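Local structure of cobyrinic Acid a,c-diamide synthase (5IHP) at residues Ala16-Gly21 with Gly166-Thr171; Val22-Thr27 with Ile130-Pro135; Leu189-Asp194 with Pro218-Thr223. The protein binds ADP and magnesium as a member of the ParA family of P-loop nucleotide-binding proteins, and may play a role in septum formation. All blocks are in the same frame, centred on the assembly; numbering follows the deposited sequence.

Contact 1 of 3, residues Ala16-Gly21 with Gly166-Thr171; sequences ANQKGG and GQFLRT. With ADP (adenosine-5'-diphosphate), chain C.
A16 and Q18 receive the ring of F168, and the tight half of the contact lies around that ring. F168 holds CG anti to the backbone N (chi1 -176°) and reaches out from helix 165-178 toward the loop that follows strand 11-15. A16 CB meets the ring at its edge, near the ring plane, 3.7 Å from F168 CE1. The amide of Q18 comes in obliquely: its plane is turned 24° from that of the ring, and Q18 OE1 stands 3.5 Å from F168 CD1.

Packing is looser on the outer side. There Q18 NE2 comes no closer than 4.1 Å to Q167 CB, the exposed Q167 turns its own amide away, and no hydrogen bond crosses between the segments. Q18 NE2 is instead bonded to G164 O, which fixes how the amide lies. An Asx turn shapes the loop, with K19 N donating to N17 OD1 at 2.9 Å, and farther along G21 N grips ADP O2B at 2.9 Å.

N17 ND2 bonds to P154 O and the A16 backbone pairs with I152. F168 also packs on V153, so that strand 150-156 flanks the contact, while L145 of helix 139-147 closes on A16.

Contact 2 of 3, residues Val22-Thr27 with Ile130-Pro135; sequences VAKTTT and IIDCPP. With MG (magnesium ion), chain D; ADP (adenosine-5'-diphosphate), chain C.
K24, D132 and T25 carry most of this interface, where the start of helix 24-37 meets the end of strand 128-132. K24 contributes the largest share. Its chain bends at chi2, chi3 and chi4, and this folding lays CE and NZ against the backbone of C133: K24 NZ makes a weak hydrogen bond of 3.0 Å to C133 O. N17 O is the stronger partner of the ammonium and C133 O a weak second one, and in this ADP-bound state K24 NZ stays 4.5 Å from ADP O1B.

In D132, a chi1 of -174° swings the carboxylate beside the residue's own carbonyl carbon, from where it reaches T25. The syn lone pair of D132 OD2 accepts a short bond of 2.5 Å from T25 OG1. That direction leaves the hydroxyl oxygen to face the magnesium ion, which T25 OG1 binds at 2.2 Å. ADP O3B and four waters make up the remaining ligands of a six-coordinate site. D132 does not touch the metal; D132 OD1 accepts from water 1 at 2.6 Å, a metal ligand that also donates to C133 O. The carboxylate is thus a second-shell group that orients one protein ligand and one water.

Around the beta-phosphate, K24 N and V22 N both donate to ADP O1B, and T25 N gives a bond of 2.9 Å to ADP O3B. T26 holds the alpha-phosphate, its N and OG1 both donating to ADP O1A. The arrangement is that of a P-loop NTPase: a Walker A loop, in the variant form of ParA proteins, faces the aspartate that ends the Walker B strand.

Contact 3 of 3, residues Leu189-Asp194 with Pro218-Thr223; sequences LPTLYD and PPIPRT. With ADP (adenosine-5'-diphosphate), chain C.
Y193 and P221 form a single beta bridge just beyond the end of 184-191, an outermost strand of the P-loop NTPase sheet, and so lay loop 218-223 beside the chain there. Three backbone hydrogen bonds stitch the two together. I220 N donates to P190 O, Y193 N to I220 O, and R222 N to Y193 O at 2.8 Å; the first and the last are nearly straight (173° and 172°).

Apolar side chains meet beside these bonds. P219 CB lies 3.7 Å from P190 CB, and P219 CG rests over one face of the Y193 ring, offset toward its rim. One residue earlier in the strand, L189 CD2 packs 3.9 Å from I220 CG1. The contact buries P218 O, which has no partner in the model.

Adenine is read by backbone atoms: ADP N6 donates to P221 O at 2.9 Å, while T223 N donates to ADP N1 at 2.7 Å. L192 CD2 lies over the base, 3.8 Å from ADP C5, and the same methyl covers one face of the R222 guanidinium, whose NH2 forms a salt bridge with E158. Water 6 completes the clasp, donating to L192 O at 2.6 Å and accepting from R222 NE.

Overall arrangement
From the N terminus the chain leaves strand 11-15 through 16-21, the first half of contact 1, and runs directly into 22-27, the first half of contact 2. Contact 2 closes when strand 128-132 returns to the nucleotide; contact 1 closes later, at helix 165-178, so contact 2 is nested inside its loop. Contact 3 follows in series, a short loop around helix 199-210 that joins the edge strand 184-191 to the segment before helix 243-261. The three converge on one ADP. K24 ties contacts 1 and 2 together, and T191 OG1 of contact 3 is hydrogen-bonded to V22 O of contact 2, connecting the phosphate loop to the adenine side.

Contact 1 of 3, residues Ala16-Gly21 with Gly166-Thr171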
loop_
_atom_site.group_PDB
_atom_site.type_symbol
_atom_site.label_atom_id
_atom_site.label_comp_id
_atom_site.label_asym_id
_atom_site.label_seq_id
_atom_site.Cartn_x
_atom_site.Cartn_y
_atom_site.Cartn_z
ATOM N N ALA A 16 -1.631 3.539 -1.110
ATOM C CA ALA A 16 -2.384 4.586 -0.437
ATOM C C ALA A 16 -3.384 5.227 -1.390
ATOM O O ALA A 16 -3.135 5.342 -2.596
ATOM C CB ALA A 16 -1.458 5.670 0.120
ATOM N N ASN A 17 -4.517 5.640 -0.818
ATOM C CA ASN A 17 -5.596 6.363 -1.488
ATOM C C ASN A 17 -6.665 6.605 -0.427
ATOM O O ASN A 17 -7.113 5.654 0.221
ATOM C CB ASN A 17 -6.157 5.587 -2.685
ATOM C CG ASN A 17 -7.167 6.398 -3.504
ATOM O OD1 ASN A 17 -7.758 7.363 -3.011
ATOM N ND2 ASN A 17 -7.381 5.987 -4.762
ATOM N N GLN A 18 -7.045 7.868 -0.190
ATOM C CA GLN A 18 -8.018 8.135 0.870
ATOM C C GLN A 18 -9.424 7.683 0.491
ATOM O O GLN A 18 -10.276 7.546 1.376
ATOM C CB GLN A 18 -8.018 9.627 1.251
ATOM C CG GLN A 18 -8.693 10.605 0.238
ATOM C CD GLN A 18 -7.742 11.113 -0.831
ATOM O OE1 GLN A 18 -6.898 10.367 -1.322
ATOM N NE2 GLN A 18 -7.868 12.401 -1.193
ATOM N N LYS A 19 -9.675 7.437 -0.797
ATOM C CA LYS A 19 -10.956 6.925 -1.265
ATOM C C LYS A 19 -11.056 5.436 -0.934
ATOM O O LYS A 19 -10.130 4.676 -1.210
ATOM C CB LYS A 19 -11.085 7.145 -2.775
ATOM C CG LYS A 19 -12.486 6.914 -3.378
ATOM C CD LYS A 19 -13.514 7.861 -2.774
ATOM C CE LYS A 19 -14.872 7.673 -3.415
ATOM N NZ LYS A 19 -14.768 7.863 -4.889
ATOM N N GLY A 20 -12.174 5.021 -0.345
ATOM C CA GLY A 20 -12.374 3.620 -0.032
ATOM C C GLY A 20 -12.950 2.839 -1.204
ATOM O O GLY A 20 -13.622 3.387 -2.066
ATOM N N GLY A 21 -12.686 1.534 -1.218
ATOM C CA GLY A 21 -13.298 0.673 -2.215
ATOM C C GLY A 21 -12.603 0.688 -3.562
ATOM O O GLY A 21 -13.243 0.425 -4.578
ATOM N N GLY A 166 -6.308 15.406 -6.229
ATOM C CA GLY A 166 -5.572 16.633 -5.957
ATOM C C GLY A 166 -5.071 16.708 -4.528
ATOM O O GLY A 166 -3.897 17.000 -4.274
ATOM N N GLN A 167 -5.961 16.452 -3.569
ATOM C CA GLN A 167 -5.542 16.477 -2.173
ATOM C C GLN A 167 -4.555 15.353 -1.871
ATOM O O GLN A 167 -3.644 15.529 -1.048
ATOM C CB GLN A 167 -6.764 16.377 -1.260
ATOM C CG GLN A 167 -6.416 16.430 0.229
ATOM C CD GLN A 167 -5.645 17.696 0.614
ATOM O OE1 GLN A 167 -5.911 18.788 0.100
ATOM N NE2 GLN A 167 -4.676 17.546 1.511
ATOM N N PHE A 168 -4.705 14.200 -2.528
ATOM C CA PHE A 168 -3.734 13.127 -2.308
ATOM C C PHE A 168 -2.332 13.555 -2.738
ATOM O O PHE A 168 -1.351 13.284 -2.040
ATOM C CB PHE A 168 -4.141 11.854 -3.052
ATOM C CG PHE A 168 -3.212 10.713 -2.774
ATOM C CD1 PHE A 168 -3.394 9.912 -1.657
ATOM C CD2 PHE A 168 -2.105 10.495 -3.580
ATOM C CE1 PHE A 168 -2.507 8.885 -1.382
ATOM C CE2 PHE A 168 -1.213 9.491 -3.296
ATOM C CZ PHE A 168 -1.422 8.672 -2.212
ATOM N N LEU A 169 -2.219 14.226 -3.889
ATOM C CA LEU A 169 -0.908 14.673 -4.353
ATOM C C LEU A 169 -0.339 15.747 -3.434
ATOM O O LEU A 169 0.875 15.787 -3.194
ATOM C CB LEU A 169 -1.006 15.187 -5.794
ATOM C CG LEU A 169 -1.352 14.128 -6.837
ATOM C CD1 LEU A 169 -1.533 14.780 -8.221
ATOM C CD2 LEU A 169 -0.263 13.070 -6.873
ATOM N N ARG A 170 -1.195 16.638 -2.920
ATOM C CA ARG A 170 -0.750 17.585 -1.901
ATOM C C ARG A 170 -0.188 16.858 -0.693
ATOM O O ARG A 170 0.780 17.318 -0.074
ATOM C CB ARG A 170 -1.895 18.499 -1.457
ATOM C CG ARG A 170 -2.311 19.550 -2.466
ATOM C CD ARG A 170 -3.183 20.594 -1.782
ATOM N NE ARG A 170 -2.507 21.191 -0.630
ATOM C CZ ARG A 170 -2.381 22.500 -0.429
ATOM N NH1 ARG A 170 -2.903 23.356 -1.296
ATOM N NH2 ARG A 170 -1.744 22.953 0.648
ATOM N N THR A 171 -0.801 15.729 -0.320
ATOM C CA THR A 171 -0.302 15.005 0.843
ATOM C C THR A 171 1.077 14.415 0.571
ATOM O O THR A 171 1.970 14.479 1.435
ATOM C CB THR A 171 -1.296 13.917 1.261
ATOM O OG1 THR A 171 -2.504 14.532 1.719
ATOM C CG2 THR A 171 -0.722 13.042 2.378
HETATM P PB ADP C . -9.968 -0.816 -0.463
HETATM O O1B ADP C . -9.431 0.241 -1.393
HETATM O O2B ADP C . -11.160 -0.384 0.370
HETATM O O3B ADP C . -8.911 -1.544 0.350
HETATM P PA ADP C . -10.626 -3.545 -1.206
HETATM O O1A ADP C . -9.387 -4.274 -1.675
HETATM O O2A ADP C . -11.221 -3.826 0.164
HETATM O O3A ADP C . -10.500 -1.961 -1.490
HETATM O "O5'" ADP C . -11.762 -3.877 -2.308
HETATM C "C5'" ADP C . -13.059 -3.288 -2.171
HETATM C "C4'" ADP C . -14.068 -4.267 -2.756
HETATM O "O4'" ADP C . -13.771 -4.471 -4.138
HETATM C "C3'" ADP C . -13.962 -5.622 -2.093
HETATM O "O3'" ADP C . -15.288 -6.139 -1.963
HETATM C "C2'" ADP C . -13.218 -6.490 -3.080
HETATM O "O2'" ADP C . -13.651 -7.846 -2.990
HETATM C "C1'" ADP C . -13.611 -5.864 -4.400
HETATM N N9 ADP C . -12.572 -6.035 -5.440
HETATM C C8 ADP C . -11.259 -5.766 -5.317
HETATM N N7 ADP C . -10.601 -6.035 -6.472
HETATM C C5 ADP C . -11.511 -6.483 -7.358
HETATM C C6 ADP C . -11.500 -6.935 -8.768
HETATM N N6 ADP C . -10.348 -6.970 -9.477
HETATM N N1 ADP C . -12.678 -7.311 -9.318
HETATM C C2 ADP C . -13.832 -7.274 -8.629
HETATM N N3 ADP C . -13.916 -6.874 -7.347
HETATM C C4 ADP C . -12.808 -6.478 -6.672
#

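Contact 2 of 3, residues Val22-Thr27 with Ile130-Pro135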
loop_
_atom_site.group_PDB
_atom_site.type_symbol
_atom_site.label_atom_id
_atom_site.label_comp_id
_atom_site.label_asym_id
_atom_site.label_seq_id
_atom_site.Cartn_x
_atom_site.Cartn_y
_atom_site.Cartn_z
ATOM N N VAL A 22 -11.310 1.003 -3.599
ATOM C CA VAL A 22 -10.569 1.117 -4.849
ATOM C C VAL A 22 -9.589 -0.031 -5.017
ATOM O O VAL A 22 -8.688 0.044 -5.864
ATOM C CB VAL A 22 -9.847 2.471 -4.965
ATOM C CG1 VAL A 22 -10.857 3.615 -4.969
ATOM C CG2 VAL A 22 -8.805 2.635 -3.847
ATOM N N ALA A 23 -9.730 -1.078 -4.200
ATOM C CA ALA A 23 -8.919 -2.300 -4.243
ATOM C C ALA A 23 -7.507 -2.094 -3.689
ATOM O O ALA A 23 -6.573 -2.775 -4.112
ATOM C CB ALA A 23 -8.865 -2.903 -5.656
ATOM N N LYS A 24 -7.321 -1.185 -2.724
ATOM C CA LYS A 24 -6.021 -1.082 -2.066
ATOM C C LYS A 24 -5.640 -2.395 -1.400
ATOM O O LYS A 24 -4.557 -2.928 -1.637
ATOM C CB LYS A 24 -6.009 0.034 -1.023
ATOM C CG LYS A 24 -6.258 1.407 -1.598
ATOM C CD LYS A 24 -5.304 2.396 -1.048
ATOM C CE LYS A 24 -5.359 2.393 0.450
ATOM N NZ LYS A 24 -6.655 2.903 0.939
ATOM N N THR A 25 -6.520 -2.913 -0.542
ATOM C CA THR A 25 -6.185 -4.093 0.254
ATOM C C THR A 25 -5.969 -5.310 -0.639
ATOM O O THR A 25 -5.004 -6.064 -0.455
ATOM C CB THR A 25 -7.289 -4.340 1.287
ATOM O OG1 THR A 25 -7.269 -3.280 2.252
ATOM C CG2 THR A 25 -7.119 -5.690 2.000
ATOM N N THR A 26 -6.863 -5.518 -1.608
ATOM C CA THR A 26 -6.669 -6.587 -2.587
ATOM C C THR A 26 -5.325 -6.437 -3.290
ATOM O O THR A 26 -4.637 -7.430 -3.554
ATOM C CB THR A 26 -7.812 -6.571 -3.612
ATOM O OG1 THR A 26 -9.075 -6.723 -2.946
ATOM C CG2 THR A 26 -7.644 -7.689 -4.641
ATOM N N THR A 27 -4.945 -5.193 -3.605
ATOM C CA THR A 27 -3.689 -4.931 -4.301
ATOM C C THR A 27 -2.495 -5.289 -3.429
ATOM O O THR A 27 -1.538 -5.920 -3.900
ATOM C CB THR A 27 -3.626 -3.458 -4.732
ATOM O OG1 THR A 27 -4.560 -3.220 -5.804
ATOM C CG2 THR A 27 -2.223 -3.077 -5.192
ATOM N N ILE A 130 5.207 -4.161 2.163
ATOM C CA ILE A 130 4.077 -3.489 1.518
ATOM C C ILE A 130 3.082 -3.060 2.588
ATOM O O ILE A 130 2.608 -3.891 3.369
ATOM C CB ILE A 130 3.382 -4.389 0.481
ATOM C CG1 ILE A 130 4.407 -5.015 -0.466
ATOM C CG2 ILE A 130 2.341 -3.575 -0.324
ATOM C CD1 ILE A 130 3.805 -6.081 -1.378
ATOM N N ILE A 131 2.724 -1.778 2.580
ATOM C CA ILE A 131 1.900 -1.170 3.621
ATOM C C ILE A 131 0.524 -0.847 3.045
ATOM O O ILE A 131 0.413 -0.093 2.071
ATOM C CB ILE A 131 2.568 0.098 4.174
ATOM C CG1 ILE A 131 3.992 -0.218 4.666
ATOM C CG2 ILE A 131 1.700 0.715 5.278
ATOM C CD1 ILE A 131 4.842 1.037 4.869
ATOM N N ASP A 132 -0.523 -1.392 3.671
ATOM C CA ASP A 132 -1.907 -1.154 3.272
ATOM C C ASP A 132 -2.438 0.010 4.106
ATOM O O ASP A 132 -2.703 -0.149 5.302
ATOM C CB ASP A 132 -2.735 -2.415 3.493
ATOM C CG ASP A 132 -4.164 -2.293 2.975
ATOM O OD1 ASP A 132 -4.447 -1.386 2.150
ATOM O OD2 ASP A 132 -4.994 -3.138 3.380
ATOM N N CYS A 133 -2.595 1.209 3.463
ATOM C CA CYS A 133 -3.038 2.371 4.223
ATOM C C CYS A 133 -4.564 2.427 4.288
ATOM O O CYS A 133 -5.249 1.921 3.389
ATOM C CB CYS A 133 -2.506 3.656 3.586
ATOM S SG CYS A 133 -0.691 3.801 3.637
ATOM N N PRO A 134 -5.113 2.974 5.374
ATOM C CA PRO A 134 -6.566 3.112 5.493
ATOM C C PRO A 134 -7.075 4.171 4.531
ATOM O O PRO A 134 -6.279 4.947 3.980
ATOM C CB PRO A 134 -6.754 3.562 6.952
ATOM C CG PRO A 134 -5.498 4.332 7.245
ATOM C CD PRO A 134 -4.409 3.551 6.540
ATOM N N PRO A 135 -8.426 4.229 4.286
ATOM C CA PRO A 135 -9.004 5.271 3.402
ATOM C C PRO A 135 -9.143 6.581 4.169
ATOM O O PRO A 135 -10.237 7.005 4.574
ATOM C CB PRO A 135 -10.365 4.677 3.024
ATOM C CG PRO A 135 -10.742 3.829 4.261
ATOM C CD PRO A 135 -9.435 3.233 4.717
HETATM MG MG MG D . -8.643 -1.617 2.373
HETATM P PB ADP C . -9.968 -0.816 -0.463
HETATM O O1B ADP C . -9.431 0.241 -1.393
HETATM O O2B ADP C . -11.160 -0.384 0.370
HETATM O O3B ADP C . -8.911 -1.544 0.350
HETATM P PA ADP C . -10.626 -3.545 -1.206
HETATM O O1A ADP C . -9.387 -4.274 -1.675
HETATM O O2A ADP C . -11.221 -3.826 0.164
HETATM O O3A ADP C . -10.500 -1.961 -1.490
HETATM O "O5'" ADP C . -11.762 -3.877 -2.308
HETATM C "C5'" ADP C . -13.059 -3.288 -2.171
HETATM C "C4'" ADP C . -14.068 -4.267 -2.756
HETATM O "O4'" ADP C . -13.771 -4.471 -4.138
HETATM C "C3'" ADP C . -13.962 -5.622 -2.093
HETATM O "O3'" ADP C . -15.288 -6.139 -1.963
HETATM C "C2'" ADP C . -13.218 -6.490 -3.080
HETATM O "O2'" ADP C . -13.651 -7.846 -2.990
HETATM C "C1'" ADP C . -13.611 -5.864 -4.400
HETATM N N9 ADP C . -12.572 -6.035 -5.440
HETATM C C8 ADP C . -11.259 -5.766 -5.317
HETATM N N7 ADP C . -10.601 -6.035 -6.472
HETATM C C5 ADP C . -11.511 -6.483 -7.358
HETATM C C6 ADP C . -11.500 -6.935 -8.768
HETATM N N6 ADP C . -10.348 -6.970 -9.477
HETATM N N1 ADP C . -12.678 -7.311 -9.318
HETATM C C2 ADP C . -13.832 -7.274 -8.629
HETATM N N3 ADP C . -13.916 -6.874 -7.347
HETATM C C4 ADP C . -12.808 -6.478 -6.672
HETATM O O HOH W 1 -6.780 -0.324 2.364
HETATM O O HOH W 2 -9.786 0.132 2.714
HETATM O O HOH W 3 -8.439 -1.817 4.588
HETATM O O HOH W 4 -10.334 -2.924 2.568
#

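Contact 3 of 3, residues Leu189-Asp194 with Pro218-Thr223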
loop_
_atom_site.group_PDB
_atom_site.type_symbol
_atom_site.label_atom_id
_atom_site.label_comp_id
_atom_site.label_asym_id
_atom_site.label_seq_id
_atom_site.Cartn_x
_atom_site.Cartn_y
_atom_site.Cartn_z
ATOM N N LEU A 189 -2.046 2.801 -10.010
ATOM C CA LEU A 189 -2.366 1.484 -10.559
ATOM C C LEU A 189 -3.855 1.442 -10.876
ATOM O O LEU A 189 -4.673 1.475 -9.944
ATOM C CB LEU A 189 -2.015 0.381 -9.563
ATOM C CG LEU A 189 -2.451 -1.033 -10.001
ATOM C CD1 LEU A 189 -1.758 -1.436 -11.314
ATOM C CD2 LEU A 189 -2.169 -2.058 -8.912
ATOM N N PRO A 190 -4.258 1.390 -12.148
ATOM C CA PRO A 190 -5.694 1.323 -12.464
ATOM C C PRO A 190 -6.320 0.056 -11.901
ATOM O O PRO A 190 -5.768 -1.038 -12.028
ATOM C CB PRO A 190 -5.725 1.315 -13.998
ATOM C CG PRO A 190 -4.379 1.831 -14.426
ATOM C CD PRO A 190 -3.420 1.383 -13.358
ATOM N N THR A 191 -7.490 0.209 -11.282
ATOM C CA THR A 191 -8.207 -0.926 -10.711
ATOM C C THR A 191 -9.658 -0.897 -11.164
ATOM O O THR A 191 -10.179 0.142 -11.574
ATOM C CB THR A 191 -8.156 -0.934 -9.174
ATOM O OG1 THR A 191 -8.756 0.269 -8.672
ATOM C CG2 THR A 191 -6.713 -1.064 -8.665
ATOM N N LEU A 192 -10.309 -2.063 -11.090
ATOM C CA LEU A 192 -11.708 -2.217 -11.496
ATOM C C LEU A 192 -11.903 -1.818 -12.957
ATOM O O LEU A 192 -12.934 -1.263 -13.341
ATOM C CB LEU A 192 -12.643 -1.427 -10.576
ATOM C CG LEU A 192 -12.511 -1.720 -9.078
ATOM C CD1 LEU A 192 -13.480 -0.870 -8.274
ATOM C CD2 LEU A 192 -12.726 -3.189 -8.798
ATOM N N TYR A 193 -10.902 -2.118 -13.784
ATOM C CA TYR A 193 -10.981 -1.798 -15.202
ATOM C C TYR A 193 -12.058 -2.658 -15.867
ATOM O O TYR A 193 -12.103 -3.879 -15.682
ATOM C CB TYR A 193 -9.611 -2.010 -15.861
ATOM C CG TYR A 193 -9.582 -1.671 -17.330
ATOM C CD1 TYR A 193 -9.118 -0.437 -17.775
ATOM C CD2 TYR A 193 -10.033 -2.585 -18.284
ATOM C CE1 TYR A 193 -9.113 -0.122 -19.144
ATOM C CE2 TYR A 193 -10.027 -2.282 -19.636
ATOM C CZ TYR A 193 -9.569 -1.052 -20.061
ATOM O OH TYR A 193 -9.578 -0.771 -21.416
ATOM N N ASP A 194 -12.931 -2.018 -16.635
ATOM C CA ASP A 194 -14.077 -2.669 -17.270
ATOM C C ASP A 194 -13.833 -2.771 -18.775
ATOM O O ASP A 194 -13.815 -1.757 -19.480
ATOM C CB ASP A 194 -15.348 -1.883 -16.952
ATOM C CG ASP A 194 -16.611 -2.547 -17.484
ATOM O OD1 ASP A 194 -17.692 -1.954 -17.298
ATOM O OD2 ASP A 194 -16.528 -3.640 -18.084
ATOM N N PRO A 218 0.038 -2.848 -16.087
ATOM C CA PRO A 218 -1.265 -2.923 -16.748
ATOM C C PRO A 218 -2.394 -2.555 -15.797
ATOM O O PRO A 218 -2.181 -2.560 -14.583
ATOM C CB PRO A 218 -1.359 -4.391 -17.136
ATOM C CG PRO A 218 -0.652 -5.080 -16.002
ATOM C CD PRO A 218 0.486 -4.174 -15.618
ATOM N N PRO A 219 -3.579 -2.262 -16.327
ATOM C CA PRO A 219 -4.744 -2.114 -15.451
ATOM C C PRO A 219 -5.140 -3.465 -14.884
ATOM O O PRO A 219 -4.977 -4.507 -15.525
ATOM C CB PRO A 219 -5.829 -1.544 -16.377
ATOM C CG PRO A 219 -5.413 -1.962 -17.754
ATOM C CD PRO A 219 -3.904 -2.028 -17.749
ATOM N N ILE A 220 -5.630 -3.453 -13.651
ATOM C CA ILE A 220 -6.202 -4.640 -13.027
ATOM C C ILE A 220 -7.675 -4.705 -13.424
ATOM O O ILE A 220 -8.430 -3.781 -13.084
ATOM C CB ILE A 220 -6.057 -4.624 -11.503
ATOM C CG1 ILE A 220 -4.639 -4.209 -11.085
ATOM C CG2 ILE A 220 -6.439 -5.996 -10.943
ATOM C CD1 ILE A 220 -3.529 -5.115 -11.643
ATOM N N PRO A 221 -8.118 -5.746 -14.117
ATOM C CA PRO A 221 -9.524 -5.809 -14.538
ATOM C C PRO A 221 -10.449 -6.104 -13.367
ATOM O O PRO A 221 -10.050 -6.706 -12.366
ATOM C CB PRO A 221 -9.540 -6.959 -15.551
ATOM C CG PRO A 221 -8.386 -7.840 -15.119
ATOM C CD PRO A 221 -7.327 -6.892 -14.618
ATOM N N ARG A 222 -11.699 -5.660 -13.497
ATOM C CA ARG A 222 -12.735 -6.109 -12.576
ATOM C C ARG A 222 -13.011 -7.590 -12.816
ATOM O O ARG A 222 -13.180 -8.018 -13.961
ATOM C CB ARG A 222 -14.020 -5.299 -12.749
ATOM C CG ARG A 222 -15.190 -5.903 -11.967
ATOM C CD ARG A 222 -16.540 -5.245 -12.262
ATOM N NE ARG A 222 -16.675 -3.928 -11.642
ATOM C CZ ARG A 222 -16.863 -3.717 -10.341
ATOM N NH1 ARG A 222 -16.929 -4.737 -9.495
ATOM N NH2 ARG A 222 -16.973 -2.478 -9.886
ATOM N N THR A 223 -13.050 -8.365 -11.736
ATOM C CA THR A 223 -13.108 -9.822 -11.813
ATOM C C THR A 223 -14.508 -10.344 -11.522
ATOM O O THR A 223 -15.487 -9.607 -11.621
ATOM C CB THR A 223 -12.115 -10.472 -10.824
HETATM P PB ADP C . -9.968 -0.816 -0.463
HETATM O O1B ADP C . -9.431 0.241 -1.393
HETATM O O2B ADP C . -11.160 -0.384 0.370
HETATM O O3B ADP C . -8.911 -1.544 0.350
HETATM P PA ADP C . -10.626 -3.545 -1.206
HETATM O O1A ADP C . -9.387 -4.274 -1.675
HETATM O O2A ADP C . -11.221 -3.826 0.164
HETATM O O3A ADP C . -10.500 -1.961 -1.490
HETATM O "O5'" ADP C . -11.762 -3.877 -2.308
HETATM C "C5'" ADP C . -13.059 -3.288 -2.171
HETATM C "C4'" ADP C . -14.068 -4.267 -2.756
HETATM O "O4'" ADP C . -13.771 -4.471 -4.138
HETATM C "C3'" ADP C . -13.962 -5.622 -2.093
HETATM O "O3'" ADP C . -15.288 -6.139 -1.963
HETATM C "C2'" ADP C . -13.218 -6.490 -3.080
HETATM O "O2'" ADP C . -13.651 -7.846 -2.990
HETATM C "C1'" ADP C . -13.611 -5.864 -4.400
HETATM N N9 ADP C . -12.572 -6.035 -5.440
HETATM C C8 ADP C . -11.259 -5.766 -5.317
HETATM N N7 ADP C . -10.601 -6.035 -6.472
HETATM C C5 ADP C . -11.511 -6.483 -7.358
HETATM C C6 ADP C . -11.500 -6.935 -8.768
HETATM N N6 ADP C . -10.348 -6.970 -9.477
HETATM N N1 ADP C . -12.678 -7.311 -9.318
HETATM C C2 ADP C . -13.832 -7.274 -8.629
HETATM N N3 ADP C . -13.916 -6.874 -7.347
HETATM C C4 ADP C . -12.808 -6.478 -6.672
HETATM O O HOH W 5 -9.516 -4.416 -10.053
HETATM O O HOH W 6 -15.516 -1.825 -13.290
#